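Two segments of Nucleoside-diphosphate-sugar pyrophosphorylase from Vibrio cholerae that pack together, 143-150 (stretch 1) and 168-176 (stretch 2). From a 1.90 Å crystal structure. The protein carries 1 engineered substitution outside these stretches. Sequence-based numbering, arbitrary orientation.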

# COMPACT_ATOMS: atom_id res chain seq x y z
N ASN A 143 15.16 -4.80 -6.65
CA ASN A 143 13.74 -5.08 -6.82
C ASN A 143 12.83 -4.39 -5.82
O ASN A 143 12.07 -5.04 -5.10
N TRP A 144 12.90 -3.07 -5.79
CA TRP A 144 12.07 -2.27 -4.89
C TRP A 144 11.69 -1.00 -5.63
O TRP A 144 12.16 -0.75 -6.73
N SER A 145 10.81 -0.21 -5.02
CA SER A 145 10.47 1.08 -5.58
C SER A 145 11.38 1.96 -4.73
O SER A 145 11.51 1.74 -3.53
N PHE A 146 12.02 2.93 -5.36
CA PHE A 146 12.96 3.80 -4.68
C PHE A 146 12.52 5.25 -4.59
O PHE A 146 11.78 5.74 -5.44
N ALA A 147 12.99 5.93 -3.55
CA ALA A 147 12.70 7.35 -3.37
C ALA A 147 14.07 8.03 -3.33
O ALA A 147 14.95 7.59 -2.59
N LYS A 148 14.24 9.06 -4.14
CA LYS A 148 15.52 9.78 -4.20
C LYS A 148 15.48 11.04 -3.34
O LYS A 148 14.60 11.89 -3.50
N PRO A 149 16.42 11.17 -2.40
CA PRO A 149 16.49 12.34 -1.51
C PRO A 149 17.09 13.57 -2.19
O PRO A 149 17.83 13.45 -3.16
N GLU A 150 16.75 14.75 -1.66
CA GLU A 150 17.26 16.01 -2.19
C GLU A 150 18.71 16.16 -1.74
O GLU A 150 19.61 16.35 -2.56
N ASP A 168 19.23 4.40 -2.45
CA ASP A 168 19.20 3.18 -1.65
C ASP A 168 18.12 3.27 -0.57
O ASP A 168 18.17 2.57 0.44
N LEU A 169 17.13 4.14 -0.80
CA LEU A 169 15.99 4.28 0.11
C LEU A 169 14.85 3.54 -0.60
O LEU A 169 14.30 4.03 -1.59
N CYS A 170 14.51 2.37 -0.08
CA CYS A 170 13.47 1.54 -0.69
C CYS A 170 12.13 1.60 0.03
O CYS A 170 12.08 1.59 1.26
N SER A 171 11.06 1.64 -0.75
CA SER A 171 9.71 1.72 -0.18
C SER A 171 9.32 0.47 0.60
O SER A 171 9.58 -0.66 0.18
N THR A 172 8.67 0.69 1.74
CA THR A 172 8.19 -0.41 2.57
C THR A 172 6.81 -0.81 2.04
O THR A 172 6.25 -1.81 2.46
N GLY A 173 6.28 -0.01 1.12
CA GLY A 173 4.96 -0.30 0.59
C GLY A 173 3.90 0.57 1.23
O GLY A 173 2.71 0.42 0.96
N LEU A 174 4.32 1.48 2.11
CA LEU A 174 3.38 2.39 2.75
C LEU A 174 3.53 3.73 2.06
O LEU A 174 4.60 4.35 2.09
N TYR A 175 2.46 4.17 1.40
CA TYR A 175 2.44 5.42 0.66
C TYR A 175 1.34 6.31 1.21
O TYR A 175 0.16 5.99 1.11
N HIS A 176 1.74 7.45 1.77
CA HIS A 176 0.78 8.37 2.35
C HIS A 176 0.55 9.60 1.49
O HIS A 176 1.50 10.14 0.90

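The backbones meet at one antiparallel-type bridge, F146 with C170, and the side chains are arranged around it. D168 leads in with its CA-to-CB bond directed away, so packing begins at L169. Its carbonyl accepts the hydrogen bond from A147 N (L169 O to A147 N, 3.0 Å), which fixes the chain while the CA-to-CB bond of L169 points sideways, and the side chain, chi1 m and chi2 t, places CD1 3.9 Å from P149 CD. The proline ring, whose CA-to-CB bond points toward stretch 2, thus gives the leucine an apolar neighbour.

C170 is the aromatic meeting point. In the m rotamer, its CB lies 3.7 Å from W144 CB and 4.2 Å from the centroid of the indole five-membered ring, an off-centre CH-pi contact. C170 SG makes an oblique sulfur-aromatic contact with the same ring, 4.1 Å from its centroid, and also comes within 3.5 Å of F146 CE2. W144 and F146 are both m at chi1, and one small, polarizable sulfur serves both rings. The indole NE1 finds its hydrogen bond elsewhere in the structure.

At S171 the contact turns polar. Its N donates to S145 O (2.8 Å), nearly linear, while its CB approaches S145 OG to 3.3 Å. With chi1 t, S171 OG accepts from G173 N at 2.9 Å, tying the side chain to the corner that follows. The CA-to-CB bond of T172, chi1 p, points away from stretch 1, and its OG1 receives a weak bond from L174 N. G173 adopts a positive phi at which a CB would jam against the preceding carbonyl, so glycine suits the corner for local reasons.

Beyond it, L174 and H176 are out of reach, but Y175, chi1 m, starts sideways and brings its phenol end back: OH hydrogen-bonds S145 OG at 3.0 Å, near the plane of the ring. A long side chain thereby reconnects the second strand to stretch 1.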

# COMPACT_ATOMS: atom_id res chain seq x y z
CB ASN A 143 13.50 -6.58 -6.80
CG ASN A 143 12.11 -6.94 -7.24
OD1 ASN A 143 11.42 -6.14 -7.87
ND2 ASN A 143 11.68 -8.16 -6.91
CB TRP A 144 12.85 -1.84 -3.65
CG TRP A 144 13.54 -2.93 -2.90
CD1 TRP A 144 14.84 -3.33 -3.05
CD2 TRP A 144 12.99 -3.74 -1.87
NE1 TRP A 144 15.13 -4.34 -2.16
CE2 TRP A 144 14.00 -4.61 -1.43
CE3 TRP A 144 11.72 -3.81 -1.27
CZ2 TRP A 144 13.79 -5.55 -0.41
CZ3 TRP A 144 11.51 -4.74 -0.26
CH2 TRP A 144 12.54 -5.60 0.16
CB SER A 145 8.99 1.44 -5.37
OG SER A 145 8.39 0.67 -4.35
CB PHE A 146 14.30 3.77 -5.42
CG PHE A 146 14.93 2.41 -5.50
CD1 PHE A 146 14.57 1.51 -6.49
CD2 PHE A 146 15.87 2.03 -4.55
CE1 PHE A 146 15.15 0.24 -6.54
CE2 PHE A 146 16.46 0.77 -4.60
CZ PHE A 146 16.10 -0.13 -5.59
CB ALA A 147 11.93 7.60 -2.08
CB LYS A 148 15.84 10.14 -5.65
CG LYS A 148 17.19 10.83 -5.85
CD LYS A 148 17.42 11.14 -7.32
CE LYS A 148 18.75 11.85 -7.56
NZ LYS A 148 18.86 12.37 -8.96
CB PRO A 149 17.34 11.83 -0.35
CG PRO A 149 18.32 10.94 -1.05
CD PRO A 149 17.46 10.18 -2.05
CB GLU A 150 16.41 17.17 -1.67
CG GLU A 150 16.58 18.47 -2.42
CD GLU A 150 15.67 19.56 -1.89
OE1 GLU A 150 15.08 20.30 -2.70
OE2 GLU A 150 15.54 19.68 -0.65
CB ASP A 168 20.57 2.85 -1.05
CG ASP A 168 21.15 3.96 -0.23
OD1 ASP A 168 20.56 5.06 -0.22
OD2 ASP A 168 22.20 3.73 0.41
CB LEU A 169 15.62 5.75 0.30
CG LEU A 169 16.70 6.64 0.90
CD1 LEU A 169 16.22 8.07 0.98
CD2 LEU A 169 17.07 6.13 2.28
CB CYS A 170 13.94 0.09 -0.72
SG CYS A 170 15.64 -0.07 -1.30
CB SER A 171 8.68 1.97 -1.28
OG SER A 171 7.36 1.88 -0.75
CB THR A 172 8.00 0.03 4.03
OG1 THR A 172 6.99 1.04 4.09
CG2 THR A 172 9.30 0.57 4.61
CB LEU A 174 3.66 2.52 4.25
CG LEU A 174 2.58 3.33 4.98
CD1 LEU A 174 2.28 2.71 6.33
CD2 LEU A 174 3.03 4.78 5.11
CB TYR A 175 2.15 5.15 -0.82
CG TYR A 175 3.08 4.15 -1.44
CD1 TYR A 175 2.67 2.83 -1.68
CD2 TYR A 175 4.37 4.51 -1.80
CE1 TYR A 175 3.53 1.91 -2.26
CE2 TYR A 175 5.24 3.60 -2.37
CZ TYR A 175 4.82 2.30 -2.61
OH TYR A 175 5.68 1.40 -3.19
CB HIS A 176 1.26 8.80 3.74
CG HIS A 176 0.31 9.71 4.46
ND1 HIS A 176 -0.83 9.25 5.09
CD2 HIS A 176 0.32 11.05 4.64
CE1 HIS A 176 -1.47 10.27 5.63
NE2 HIS A 176 -0.80 11.37 5.37